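Local coordinates for protein putative oxidoreductase (PDB 3FHL) that is probably an NAD(P)-dependent oxidoreductase of the Gfo/Idh/MocA family, joining a Rossmann-fold nucleotide-binding domain to a C-terminal alpha/beta domain, at residues 21-26 with 46-51; 119-124 with 326-331; 141-146 with 244-249. One frame throughout, in Å; residues are numbered along the deposited sequence. Where two conformers were deposited one is given.

Contact 1: residues 21-26 with 46-51; sequences HAPFIS and ERYPQA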
ATOM      1  N   HIS C  21      25.079   9.404 -19.091  1.00 34.77           N
ATOM      2  CA  HIS C  21      25.929  10.589 -19.099  1.00 34.78           C
ATOM      3  C   HIS C  21      26.401  11.028 -20.479  1.00 30.87           C
ATOM      4  O   HIS C  21      26.012  12.092 -20.944  1.00 32.03           O
ATOM      5  CB  HIS C  21      27.102  10.390 -18.147  1.00 32.95           C
ATOM      6  CG  HIS C  21      26.669  10.100 -16.751  1.00 33.18           C
ATOM      7  ND1 HIS C  21      25.913  10.986 -16.013  1.00 27.99           N
ATOM      8  CD2 HIS C  21      26.849   9.013 -15.972  1.00 30.84           C
ATOM      9  CE1 HIS C  21      25.665  10.462 -14.826  1.00 31.39           C
ATOM     10  NE2 HIS C  21      26.219   9.264 -14.778  1.00 34.78           N
ATOM     11  N   ALA C  22      27.224  10.207 -21.123  1.00 31.15           N
ATOM     12  CA  ALA C  22      27.704  10.509 -22.489  1.00 30.39           C
ATOM     13  C   ALA C  22      26.640  10.910 -23.529  1.00 35.44           C
ATOM     14  O   ALA C  22      26.867  11.869 -24.262  1.00 35.56           O
ATOM     15  CB  ALA C  22      28.613   9.400 -23.014  1.00 28.55           C
ATOM     16  N   PRO C  23      25.477  10.206 -23.598  1.00 36.86           N
ATOM     17  CA  PRO C  23      24.465  10.662 -24.557  1.00 34.41           C
ATOM     18  C   PRO C  23      23.952  12.093 -24.351  1.00 33.31           C
ATOM     19  O   PRO C  23      23.579  12.738 -25.328  1.00 33.85           O
ATOM     20  CB  PRO C  23      23.319   9.657 -24.347  1.00 33.77           C
ATOM     21  CG  PRO C  23      23.991   8.458 -23.885  1.00 34.58           C
ATOM     22  CD  PRO C  23      25.019   8.970 -22.934  1.00 38.67           C
ATOM     23  N   PHE C  24      23.951  12.572 -23.105  1.00 30.46           N
ATOM     24  CA  PHE C  24      23.451  13.913 -22.769  1.00 30.57           C
ATOM     25  C   PHE C  24      24.521  15.012 -22.739  1.00 31.46           C
ATOM     26  O   PHE C  24      24.283  16.117 -23.224  1.00 29.20           O
ATOM     27  CB  PHE C  24      22.655  13.874 -21.461  1.00 29.68           C
ATOM     28  CG  PHE C  24      21.427  13.022 -21.557  1.00 31.42           C
ATOM     29  CD1 PHE C  24      20.305  13.484 -22.244  1.00 33.91           C
ATOM     30  CD2 PHE C  24      21.420  11.727 -21.047  1.00 34.49           C
ATOM     31  CE1 PHE C  24      19.162  12.693 -22.364  1.00 35.99           C
ATOM     32  CE2 PHE C  24      20.286  10.920 -21.168  1.00 33.11           C
ATOM     33  CZ  PHE C  24      19.158  11.403 -21.838  1.00 28.14           C
ATOM     34  N   ILE C  25      25.688  14.710 -22.180  1.00 33.18           N
ATOM     35  CA  ILE C  25      26.830  15.628 -22.253  1.00 33.13           C
ATOM     36  C   ILE C  25      27.129  15.944 -23.731  1.00 34.79           C
ATOM     37  O   ILE C  25      27.370  17.098 -24.080  1.00 34.23           O
ATOM     38  CB  ILE C  25      28.090  15.070 -21.524  1.00 35.23           C
ATOM     39  CG1 ILE C  25      27.791  14.800 -20.044  1.00 25.60           C
ATOM     40  CG2 ILE C  25      29.274  16.058 -21.647  1.00 30.75           C
ATOM     41  CD1 ILE C  25      28.690  13.783 -19.419  1.00 32.06           C
ATOM     42  N   SER C  26      27.053  14.918 -24.582  1.00 35.57           N
ATOM     43  CA  SER C  26      27.261  15.037 -26.026  1.00 36.73           C
ATOM     44  C   SER C  26      26.208  15.890 -26.743  1.00 39.39           C
ATOM     45  O   SER C  26      26.564  16.816 -27.479  1.00 40.18           O
ATOM     46  CB  SER C  26      27.311  13.651 -26.665  1.00 40.89           C
ATOM     47  OG  SER C  26      27.762  13.716 -28.002  1.00 53.35           O
ATOM     48  N   GLU C  46      33.620   4.841 -31.442  1.00 54.47           N
ATOM     49  CA  GLU C  46      32.560   4.588 -32.421  1.00 55.90           C
ATOM     50  C   GLU C  46      31.472   5.668 -32.399  1.00 56.38           C
ATOM     51  O   GLU C  46      31.045   6.139 -33.451  1.00 56.66           O
ATOM     52  CB  GLU C  46      31.946   3.196 -32.189  1.00 59.97           C
ATOM     53  CG  GLU C  46      31.111   2.635 -33.361  1.00 71.52           C
ATOM     54  CD  GLU C  46      31.930   1.848 -34.394  1.00 80.64           C
ATOM     55  OE1 GLU C  46      33.107   1.507 -34.130  1.00 80.13           O
ATOM     56  OE2 GLU C  46      31.380   1.559 -35.481  1.00 83.80           O
ATOM     57  N   ARG C  47      31.043   6.078 -31.207  1.00 53.41           N
ATOM     58  CA  ARG C  47      29.939   7.027 -31.098  1.00 51.35           C
ATOM     59  C   ARG C  47      30.368   8.449 -30.739  1.00 47.50           C
ATOM     60  O   ARG C  47      29.667   9.417 -31.038  1.00 46.51           O
ATOM     61  CB  ARG C  47      28.888   6.525 -30.108  1.00 55.40           C
ATOM     62  CG  ARG C  47      27.502   7.023 -30.433  1.00 65.21           C
ATOM     63  CD  ARG C  47      26.528   6.643 -29.360  1.00 73.45           C
ATOM     64  NE  ARG C  47      25.697   7.783 -28.990  1.00 77.40           N
ATOM     65  CZ  ARG C  47      24.717   7.732 -28.096  1.00 71.56           C
ATOM     66  NH1 ARG C  47      24.437   6.587 -27.482  1.00 76.53           N
ATOM     67  NH2 ARG C  47      24.019   8.823 -27.813  1.00 63.08           N
ATOM     68  N   TYR C  48      31.521   8.580 -30.098  1.00 43.63           N
ATOM     69  CA  TYR C  48      32.010   9.896 -29.703  1.00 44.81           C
ATOM     70  C   TYR C  48      33.423  10.102 -30.235  1.00 43.48           C
ATOM     71  O   TYR C  48      34.364  10.183 -29.449  1.00 40.33           O
ATOM     72  CB  TYR C  48      31.972  10.033 -28.175  1.00 41.73           C
ATOM     73  CG  TYR C  48      30.635   9.665 -27.584  1.00 40.71           C
ATOM     74  CD1 TYR C  48      29.525  10.494 -27.768  1.00 41.97           C
ATOM     75  CD2 TYR C  48      30.466   8.477 -26.865  1.00 39.90           C
ATOM     76  CE1 TYR C  48      28.281  10.162 -27.238  1.00 39.24           C
ATOM     77  CE2 TYR C  48      29.211   8.129 -26.335  1.00 36.39           C
ATOM     78  CZ  TYR C  48      28.130   8.986 -26.531  1.00 42.72           C
ATOM     79  OH  TYR C  48      26.892   8.685 -26.018  1.00 40.64           O
ATOM     80  N   PRO C  49      33.578  10.217 -31.575  1.00 47.32           N
ATOM     81  CA  PRO C  49      34.937  10.208 -32.129  1.00 50.05           C
ATOM     82  C   PRO C  49      35.727  11.506 -31.887  1.00 48.62           C
ATOM     83  O   PRO C  49      36.928  11.539 -32.143  1.00 51.88           O
ATOM     84  CB  PRO C  49      34.698   9.998 -33.630  1.00 47.50           C
ATOM     85  CG  PRO C  49      33.369  10.603 -33.886  1.00 49.04           C
ATOM     86  CD  PRO C  49      32.559  10.400 -32.632  1.00 48.05           C
ATOM     87  N   GLN C  50      35.050  12.540 -31.386  1.00 46.73           N
ATOM     88  CA  GLN C  50      35.659  13.847 -31.125  0.50 48.39           C
ATOM     89  C   GLN C  50      36.098  13.993 -29.670  1.00 48.15           C
ATOM     90  O   GLN C  50      36.733  14.986 -29.299  1.00 46.52           O
ATOM     91  CB  GLN C  50      34.688  14.977 -31.486  0.50 49.37           C
ATOM     92  CG  GLN C  50      34.545  15.258 -32.976  0.50 53.73           C
ATOM     93  CD  GLN C  50      33.480  16.301 -33.271  0.50 54.05           C
ATOM     94  OE1 GLN C  50      32.283  16.025 -33.180  0.50 59.04           O
ATOM     95  NE2 GLN C  50      33.913  17.505 -33.634  0.50 55.33           N
ATOM     96  N   ALA C  51      35.738  13.012 -28.840  1.00 44.59           N
ATOM     97  CA  ALA C  51      36.183  12.963 -27.451  1.00 43.35           C
ATOM     98  C   ALA C  51      37.613  12.448 -27.415  1.00 44.03           C
ATOM     99  O   ALA C  51      38.045  11.738 -28.328  1.00 47.11           O
ATOM    100  CB  ALA C  51      35.280  12.054 -26.621  1.00 38.10           C
TER
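Tyr-48 reaches over to helix 15-27 and sets its phenol end against the Ala-22/Pro-23 peptide. Its CG lies anti to the carbonyl carbon (chi1 -51°), and the ring carries OH to 3.3 Å from Ala-22 C and 3.2 Å from Pro-23 N. The latter is no hydrogen bond, since the proline nitrogen carries no hydrogen and its lone pair is delocalised into the peptide. Ala-22 CB sits 3.6 Å from Tyr-48 CZ, and Ser-26, one turn on, brings CB to 3.7 Å from Tyr-48 CE1, so three helix residues meet the ring from oblique directions. In the Rossmann fold this is the first helix after strand 6-10, and residues 46-51 belong to the connection from strand 31-37 to edge strand 52-54; Ala-22 and Tyr-48 both rest on Leu-33 of the sheet. Arg-47 runs out from the same loop, its CG anti to the backbone N (chi1 -151°) and its chain bent at chi3. The guanidinium then lies with one face over the phenol oxygen, Tyr-48 OH being 3.1 Å above its plane near the centre. Arg-47 NH2 ends 3.6 Å from Pro-23 CB, the two side chains crossing at about a right angle.

Contact 2: residues 119-124 with 326-331; sequences LSVYQN and THAQDI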
ATOM      1  N   LEU C 119      29.230  20.674  -6.099  1.00 33.46           N
ATOM      2  CA  LEU C 119      29.228  19.228  -5.839  1.00 32.33           C
ATOM      3  C   LEU C 119      27.797  18.694  -5.931  1.00 33.40           C
ATOM      4  O   LEU C 119      26.963  18.978  -5.070  1.00 33.79           O
ATOM      5  CB  LEU C 119      29.837  18.892  -4.480  1.00 32.34           C
ATOM      6  CG  LEU C 119      29.929  17.413  -4.079  1.00 31.62           C
ATOM      7  CD1 LEU C 119      30.763  16.608  -5.071  1.00 33.80           C
ATOM      8  CD2 LEU C 119      30.491  17.302  -2.669  1.00 32.79           C
ATOM      9  N   SER C 120      27.547  17.933  -6.995  1.00 34.05           N
ATOM     10  CA  SER C 120      26.234  17.380  -7.317  1.00 32.65           C
ATOM     11  C   SER C 120      26.235  15.860  -7.179  1.00 32.58           C
ATOM     12  O   SER C 120      27.250  15.210  -7.444  1.00 28.91           O
ATOM     13  CB  SER C 120      25.853  17.768  -8.756  1.00 36.06           C
ATOM     14  OG  SER C 120      24.648  17.147  -9.195  1.00 31.04           O
ATOM     15  N   VAL C 121      25.099  15.297  -6.749  1.00 32.91           N
ATOM     16  CA  VAL C 121      24.895  13.854  -6.829  1.00 29.86           C
ATOM     17  C   VAL C 121      23.811  13.547  -7.860  1.00 29.55           C
ATOM     18  O   VAL C 121      22.735  14.143  -7.830  1.00 35.20           O
ATOM     19  CB  VAL C 121      24.626  13.203  -5.447  1.00 32.61           C
ATOM     20  CG1 VAL C 121      24.229  11.727  -5.599  1.00 28.69           C
ATOM     21  CG2 VAL C 121      25.882  13.273  -4.588  1.00 30.73           C
ATOM     22  N   TYR C 122      24.127  12.645  -8.786  1.00 30.80           N
ATOM     23  CA  TYR C 122      23.225  12.261  -9.877  1.00 28.66           C
ATOM     24  C   TYR C 122      21.998  11.497  -9.367  1.00 30.89           C
ATOM     25  O   TYR C 122      22.103  10.344  -8.946  1.00 34.26           O
ATOM     26  CB  TYR C 122      23.974  11.405 -10.895  1.00 31.55           C
ATOM     27  CG  TYR C 122      23.200  11.139 -12.168  1.00 28.15           C
ATOM     28  CD1 TYR C 122      22.812  12.186 -13.005  1.00 30.39           C
ATOM     29  CD2 TYR C 122      22.884   9.841 -12.548  1.00 33.76           C
ATOM     30  CE1 TYR C 122      22.117  11.953 -14.183  1.00 32.75           C
ATOM     31  CE2 TYR C 122      22.194   9.594 -13.716  1.00 30.72           C
ATOM     32  CZ  TYR C 122      21.818  10.652 -14.532  1.00 29.46           C
ATOM     33  OH  TYR C 122      21.123  10.405 -15.685  1.00 30.03           O
ATOM     34  N   GLN C 123      20.843  12.149  -9.411  1.00 32.06           N
ATOM     35  CA  GLN C 123      19.569  11.512  -9.065  1.00 33.64           C
ATOM     36  C   GLN C 123      18.593  11.774 -10.201  1.00 31.26           C
ATOM     37  O   GLN C 123      17.831  12.741 -10.178  1.00 32.08           O
ATOM     38  CB  GLN C 123      19.036  12.043  -7.721  1.00 33.07           C
ATOM     39  CG  GLN C 123      20.027  11.891  -6.553  1.00 37.61           C
ATOM     40  CD  GLN C 123      19.365  11.924  -5.194  1.00 43.20           C
ATOM     41  OE1 GLN C 123      18.644  11.000  -4.826  1.00 44.95           O
ATOM     42  NE2 GLN C 123      19.625  12.979  -4.426  1.00 38.17           N
ATOM     43  N   ASN C 124      18.613  10.901 -11.206  1.00 28.16           N
ATOM     44  CA  ASN C 124      17.911  11.170 -12.452  1.00 28.55           C
ATOM     45  C   ASN C 124      16.403  10.963 -12.474  1.00 30.84           C
ATOM     46  O   ASN C 124      15.727  11.464 -13.379  1.00 25.79           O
ATOM     47  CB  ASN C 124      18.532  10.383 -13.604  1.00 31.58           C
ATOM     48  CG  ASN C 124      18.521   8.883 -13.382  1.00 38.34           C
ATOM     49  OD1 ASN C 124      18.179   8.377 -12.322  1.00 41.65           O
ATOM     50  ND2 ASN C 124      18.926   8.163 -14.398  1.00 42.21           N
ATOM     51  N   THR C 326      20.352  19.426  -7.542  1.00 28.11           N
ATOM     52  CA  THR C 326      20.866  18.142  -7.096  1.00 26.26           C
ATOM     53  C   THR C 326      22.092  18.257  -6.188  1.00 27.10           C
ATOM     54  O   THR C 326      23.083  17.548  -6.369  1.00 26.92           O
ATOM     55  CB  THR C 326      21.233  17.258  -8.304  1.00 29.97           C
ATOM     56  OG1 THR C 326      22.122  17.987  -9.157  1.00 37.91           O
ATOM     57  CG2 THR C 326      19.959  16.859  -9.111  1.00 28.34           C
ATOM     58  N   HIS C 327      22.013  19.132  -5.198  1.00 30.00           N
ATOM     59  CA  HIS C 327      23.062  19.224  -4.184  1.00 38.08           C
ATOM     60  C   HIS C 327      23.363  17.860  -3.573  1.00 36.78           C
ATOM     61  O   HIS C 327      22.455  17.061  -3.347  1.00 35.06           O
ATOM     62  CB  HIS C 327      22.642  20.155  -3.051  1.00 37.62           C
ATOM     63  CG  HIS C 327      22.672  21.607  -3.408  1.00 53.29           C
ATOM     64  ND1 HIS C 327      21.532  22.328  -3.683  1.00 56.27           N
ATOM     65  CD2 HIS C 327      23.703  22.479  -3.507  1.00 62.17           C
ATOM     66  CE1 HIS C 327      21.858  23.580  -3.950  1.00 60.98           C
ATOM     67  NE2 HIS C 327      23.170  23.698  -3.850  1.00 68.76           N
ATOM     68  N   ALA C 328      24.640  17.606  -3.303  1.00 33.24           N
ATOM     69  CA  ALA C 328      25.066  16.378  -2.633  1.00 30.07           C
ATOM     70  C   ALA C 328      24.393  16.156  -1.278  1.00 33.69           C
ATOM     71  O   ALA C 328      24.193  15.002  -0.873  1.00 34.45           O
ATOM     72  CB  ALA C 328      26.576  16.360  -2.478  1.00 29.00           C
ATOM     73  N   GLN C 329      24.023  17.246  -0.597  1.00 29.13           N
ATOM     74  CA  GLN C 329      23.321  17.159   0.696  1.00 33.59           C
ATOM     75  C   GLN C 329      21.989  16.400   0.552  1.00 34.78           C
ATOM     76  O   GLN C 329      21.565  15.716   1.481  1.00 34.09           O
ATOM     77  CB  GLN C 329      23.084  18.549   1.287  1.00 34.90           C
ATOM     78  CG  GLN C 329      22.454  18.582   2.677  1.00 38.66           C
ATOM     79  CD  GLN C 329      23.333  17.966   3.738  1.00 44.24           C
ATOM     80  OE1 GLN C 329      24.523  18.278   3.831  1.00 42.05           O
ATOM     81  NE2 GLN C 329      22.750  17.093   4.564  1.00 40.46           N
ATOM     82  N   ASP C 330      21.357  16.508  -0.619  1.00 35.48           N
ATOM     83  CA  ASP C 330      20.115  15.777  -0.905  1.00 35.92           C
ATOM     84  C   ASP C 330      20.255  14.266  -0.697  1.00 34.17           C
ATOM     85  O   ASP C 330      19.367  13.660  -0.115  1.00 34.50           O
ATOM     86  CB  ASP C 330      19.588  16.074  -2.315  1.00 32.01           C
ATOM     87  CG  ASP C 330      18.975  17.461  -2.441  1.00 37.35           C
ATOM     88  OD1 ASP C 330      18.836  18.179  -1.423  1.00 36.88           O
ATOM     89  OD2 ASP C 330      18.618  17.839  -3.573  1.00 41.54           O
ATOM     90  N   ILE C 331      21.363  13.672  -1.141  1.00 31.07           N
ATOM     91  CA  ILE C 331      21.562  12.231  -0.954  1.00 32.22           C
ATOM     92  C   ILE C 331      21.902  11.869   0.498  1.00 35.16           C
ATOM     93  O   ILE C 331      21.586  10.775   0.939  1.00 33.95           O
ATOM     94  CB  ILE C 331      22.548  11.594  -1.979  1.00 34.57           C
ATOM     95  CG1 ILE C 331      22.289  10.093  -2.158  1.00 37.14           C
ATOM     96  CG2 ILE C 331      23.985  11.776  -1.573  1.00 33.76           C
ATOM     97  CD1 ILE C 331      20.913   9.735  -2.711  1.00 43.43           C
TER
HETATM   98  O   HOH W   1      21.366  15.165  -5.123  1.00 33.63           O
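Leu-119 and Val-121 pair with the residues leading into helix 328-347 through two backbone hydrogen bonds, one on each side of Ser-120. Val-121 N gives its proton to Thr-326 O (3.0 Å), nearly along the C=O axis at 167°, and Ala-328 N reaches Leu-119 O at 3.2 Å, tilted 26° from the carbonyl plane. Ser-120 OG donates to Thr-326 OG1 over 2.7 Å; the threonine oxygen stands between its backbone N and carbonyl carbon (chi1 54°), turned to the serine. Strand 119-122 is the last of the six-stranded parallel Rossmann sheet, bonded on its other side to strand 91-95, and the single bridge between Ser-120 and His-327 brings part of the C-terminal domain against this edge. One water links the two backbones: it donates to Val-121 O and His-327 O and accepts from Gln-123 NE2 at 2.9 Å. The apolar contacts centre on Val-121, whose CG2 touches Ala-328 CB (3.8 Å) and Ile-331 CG2, the valine and isoleucine crossing at about a right angle. Leu-119, two residues back, sets CG against Ala-328 CB, while Gln-123 OE1 lies 3.3 Å from Ile-331 CD1. Asp-330 CB nears the Gln-123 amide; its carboxylate is salt-bridged to Arg-126.

Contact 3: residues 141-146 with 244-249; sequences SLLGRL and FALHGT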
ATOM      1  N   SER C 141      -2.776  22.427  -9.238  1.00 32.71           N
ATOM      2  CA  SER C 141      -3.810  22.147  -8.214  1.00 32.29           C
ATOM      3  C   SER C 141      -5.014  21.355  -8.730  1.00 25.52           C
ATOM      4  O   SER C 141      -6.143  21.588  -8.311  1.00 31.07           O
ATOM      5  CB  SER C 141      -4.277  23.435  -7.522  1.00 33.73           C
ATOM      6  OG  SER C 141      -3.191  24.099  -6.907  1.00 39.33           O
ATOM      7  N   LEU C 142      -4.761  20.414  -9.636  1.00 30.18           N
ATOM      8  CA  LEU C 142      -5.829  19.688 -10.324  1.00 30.99           C
ATOM      9  C   LEU C 142      -6.635  18.763  -9.405  1.00 30.90           C
ATOM     10  O   LEU C 142      -7.797  18.480  -9.695  1.00 31.25           O
ATOM     11  CB  LEU C 142      -5.270  18.875 -11.496  1.00 32.42           C
ATOM     12  CG  LEU C 142      -4.694  19.594 -12.720  1.00 37.45           C
ATOM     13  CD1 LEU C 142      -4.297  18.555 -13.730  1.00 30.14           C
ATOM     14  CD2 LEU C 142      -5.691  20.555 -13.340  1.00 36.65           C
ATOM     15  N   LEU C 143      -6.010  18.317  -8.311  1.00 29.68           N
ATOM     16  CA  LEU C 143      -6.647  17.411  -7.330  1.00 28.53           C
ATOM     17  C   LEU C 143      -7.307  18.173  -6.198  1.00 33.59           C
ATOM     18  O   LEU C 143      -7.891  17.566  -5.307  1.00 32.04           O
ATOM     19  CB  LEU C 143      -5.624  16.413  -6.758  1.00 26.62           C
ATOM     20  CG  LEU C 143      -4.813  15.624  -7.788  1.00 23.90           C
ATOM     21  CD1 LEU C 143      -3.865  14.630  -7.122  1.00 27.32           C
ATOM     22  CD2 LEU C 143      -5.747  14.900  -8.758  1.00 31.02           C
ATOM     23  N   GLY C 144      -7.225  19.506  -6.239  1.00 28.53           N
ATOM     24  CA  GLY C 144      -7.659  20.331  -5.116  1.00 32.42           C
ATOM     25  C   GLY C 144      -6.528  20.352  -4.110  1.00 31.57           C
ATOM     26  O   GLY C 144      -5.370  20.473  -4.488  1.00 33.98           O
ATOM     27  N   ARG C 145      -6.854  20.238  -2.826  1.00 34.27           N
ATOM     28  CA  ARG C 145      -5.825  20.106  -1.785  1.00 32.03           C
ATOM     29  C   ARG C 145      -5.391  18.637  -1.714  1.00 32.38           C
ATOM     30  O   ARG C 145      -6.235  17.767  -1.517  1.00 29.12           O
ATOM     31  CB  ARG C 145      -6.389  20.562  -0.445  1.00 33.06           C
ATOM     32  CG  ARG C 145      -5.520  20.225   0.752  1.00 31.74           C
ATOM     33  CD  ARG C 145      -6.033  20.856   2.027  1.00 33.95           C
ATOM     34  NE  ARG C 145      -7.435  20.561   2.334  1.00 37.73           N
ATOM     35  CZ  ARG C 145      -7.848  19.525   3.063  1.00 36.90           C
ATOM     36  NH1 ARG C 145      -6.974  18.647   3.536  1.00 32.59           N
ATOM     37  NH2 ARG C 145      -9.142  19.357   3.306  1.00 31.06           N
ATOM     38  N   LEU C 146      -4.097  18.362  -1.881  1.00 31.30           N
ATOM     39  CA  LEU C 146      -3.594  16.981  -1.813  1.00 33.11           C
ATOM     40  C   LEU C 146      -3.657  16.454  -0.386  1.00 37.63           C
ATOM     41  O   LEU C 146      -3.284  17.160   0.572  1.00 30.50           O
ATOM     42  CB  LEU C 146      -2.157  16.877  -2.330  1.00 31.02           C
ATOM     43  CG  LEU C 146      -1.561  15.463  -2.481  1.00 25.84           C
ATOM     44  CD1 LEU C 146      -2.102  14.786  -3.712  1.00 25.35           C
ATOM     45  CD2 LEU C 146      -0.048  15.531  -2.522  1.00 27.88           C
ATOM     46  N   PHE C 244       2.175   5.641  -9.197  1.00 20.90           N
ATOM     47  CA  PHE C 244       1.713   6.727  -8.343  1.00 24.15           C
ATOM     48  C   PHE C 244       0.221   6.630  -8.133  1.00 24.71           C
ATOM     49  O   PHE C 244      -0.533   6.319  -9.062  1.00 25.78           O
ATOM     50  CB  PHE C 244       2.019   8.101  -8.952  1.00 24.52           C
ATOM     51  CG  PHE C 244       3.471   8.513  -8.854  1.00 26.56           C
ATOM     52  CD1 PHE C 244       4.281   8.513  -9.989  1.00 27.58           C
ATOM     53  CD2 PHE C 244       4.029   8.906  -7.634  1.00 22.88           C
ATOM     54  CE1 PHE C 244       5.643   8.895  -9.904  1.00 28.63           C
ATOM     55  CE2 PHE C 244       5.371   9.280  -7.548  1.00 25.10           C
ATOM     56  CZ  PHE C 244       6.178   9.278  -8.677  1.00 25.95           C
ATOM     57  N   ALA C 245      -0.212   6.910  -6.910  1.00 26.50           N
ATOM     58  CA  ALA C 245      -1.624   7.160  -6.663  1.00 24.98           C
ATOM     59  C   ALA C 245      -1.667   8.353  -5.744  1.00 26.48           C
ATOM     60  O   ALA C 245      -1.137   8.303  -4.644  1.00 23.79           O
ATOM     61  CB  ALA C 245      -2.310   5.951  -6.013  1.00 25.75           C
ATOM     62  N   LEU C 246      -2.271   9.431  -6.222  1.00 22.79           N
ATOM     63  CA  LEU C 246      -2.401  10.641  -5.427  1.00 28.60           C
ATOM     64  C   LEU C 246      -3.869  10.921  -5.240  1.00 30.06           C
ATOM     65  O   LEU C 246      -4.650  10.693  -6.148  1.00 28.30           O
ATOM     66  CB  LEU C 246      -1.722  11.824  -6.131  1.00 27.49           C
ATOM     67  CG  LEU C 246      -0.200  11.942  -5.961  1.00 28.24           C
ATOM     68  CD1 LEU C 246       0.535  10.926  -6.782  1.00 29.52           C
ATOM     69  CD2 LEU C 246       0.237  13.336  -6.380  1.00 33.52           C
ATOM     70  N   HIS C 247      -4.233  11.423  -4.063  1.00 27.32           N
ATOM     71  CA  HIS C 247      -5.630  11.698  -3.766  1.00 29.40           C
ATOM     72  C   HIS C 247      -5.712  13.083  -3.186  1.00 26.49           C
ATOM     73  O   HIS C 247      -4.913  13.442  -2.333  1.00 25.20           O
ATOM     74  CB  HIS C 247      -6.202  10.657  -2.765  1.00 28.03           C
ATOM     75  CG  HIS C 247      -6.227   9.253  -3.304  1.00 24.26           C
ATOM     76  ND1 HIS C 247      -6.998   8.886  -4.384  1.00 26.00           N
ATOM     77  CD2 HIS C 247      -5.556   8.140  -2.927  1.00 22.18           C
ATOM     78  CE1 HIS C 247      -6.792   7.611  -4.660  1.00 24.81           C
ATOM     79  NE2 HIS C 247      -5.927   7.130  -3.783  1.00 28.51           N
ATOM     80  N   GLY C 248      -6.684  13.858  -3.655  1.00 30.49           N
ATOM     81  CA  GLY C 248      -6.941  15.173  -3.089  1.00 29.96           C
ATOM     82  C   GLY C 248      -8.412  15.362  -2.808  1.00 28.38           C
ATOM     83  O   GLY C 248      -9.222  14.444  -3.034  1.00 28.17           O
ATOM     84  N   THR C 249      -8.761  16.550  -2.324  1.00 30.95           N
ATOM     85  CA  THR C 249     -10.161  16.895  -2.016  1.00 31.44           C
ATOM     86  C   THR C 249     -11.082  16.833  -3.233  1.00 32.27           C
ATOM     87  O   THR C 249     -12.255  16.487  -3.109  1.00 31.93           O
ATOM     88  CB  THR C 249     -10.285  18.297  -1.344  1.00 35.46           C
ATOM     89  OG1 THR C 249      -9.636  19.296  -2.159  1.00 31.71           O
ATOM     90  CG2 THR C 249      -9.634  18.273   0.036  1.00 29.52           C
TER
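Arg-145 and Thr-249 exchange two hydrogen bonds. The backbone N of Arg-145 donates to Thr-249 OG1 at 3.0 Å (153° at the hydrogen), and Thr-249 N returns a bond of 2.9 Å to Arg-145 O, tilted 25° from the carbonyl plane. Thr-249 OG1 thus stands in for a main-chain acceptor. The threonine methyl CG2 lies over one face of the Arg-145 guanidinium, 3.5 Å from NH2, toward the rim. That NH2 is in turn bound to Leu-204 O of the second subunit. Leu-143 O comes within 3.3 Å of Thr-249 N, at too poor an angle to share its proton; Gly-248 CA makes a CA-H...O contact with it, and the Leu-143 backbone is hydrogen-bonded to Leu-250. Leu-142 O accepts from Thr-289 OG1. Gly-248 CA lies 3.1 Å from Arg-145 O, and Gly-144 has positive phi. The type I turn from Ser-141 to Gly-144 is closed by Gly-144 N bonding to Ser-141 O. Leu-143 CD1 and Leu-146 CD1 both approach Leu-246, the former at 3.7 Å from CB and the latter at 3.8 Å from CD2. His-247 points the other way, with ND1 bonded to Ser-252 OG and NE2 to Glu-241 of the second subunit. Leu-146 and Gly-248 form an antiparallel non-hydrogen-bonded pair where strand 146-154 starts beside strand 244-248 in the mixed sheet. The connection from helix 129-139 thus enters the sheet here, with Val-134 and Ile-137 of that helix packing on Leu-246 and Leu-143.

Contact 2 lies deepest, its centre about 8 Å from that of the chain, and joins the two domains; contact 1 is also buried though far from the centre, and contact 3, on the opposite side of the chain's centre from contact 1, is only partly buried. Contact 1 belongs to the Rossmann domain and packs without a hydrogen bond across it, whereas 119-124 with 326-331 combines backbone, hydroxyl and water bonds with an apolar patch. Contact 3 relies on backbone and threonine bonds, and unlike the others it also meets the second subunit. Contacts 1 and 2 both involve the Rossmann domain and touch directly, His-21 CE1 lying 3.6 Å from Tyr-122 CD2; contact 3 touches neither.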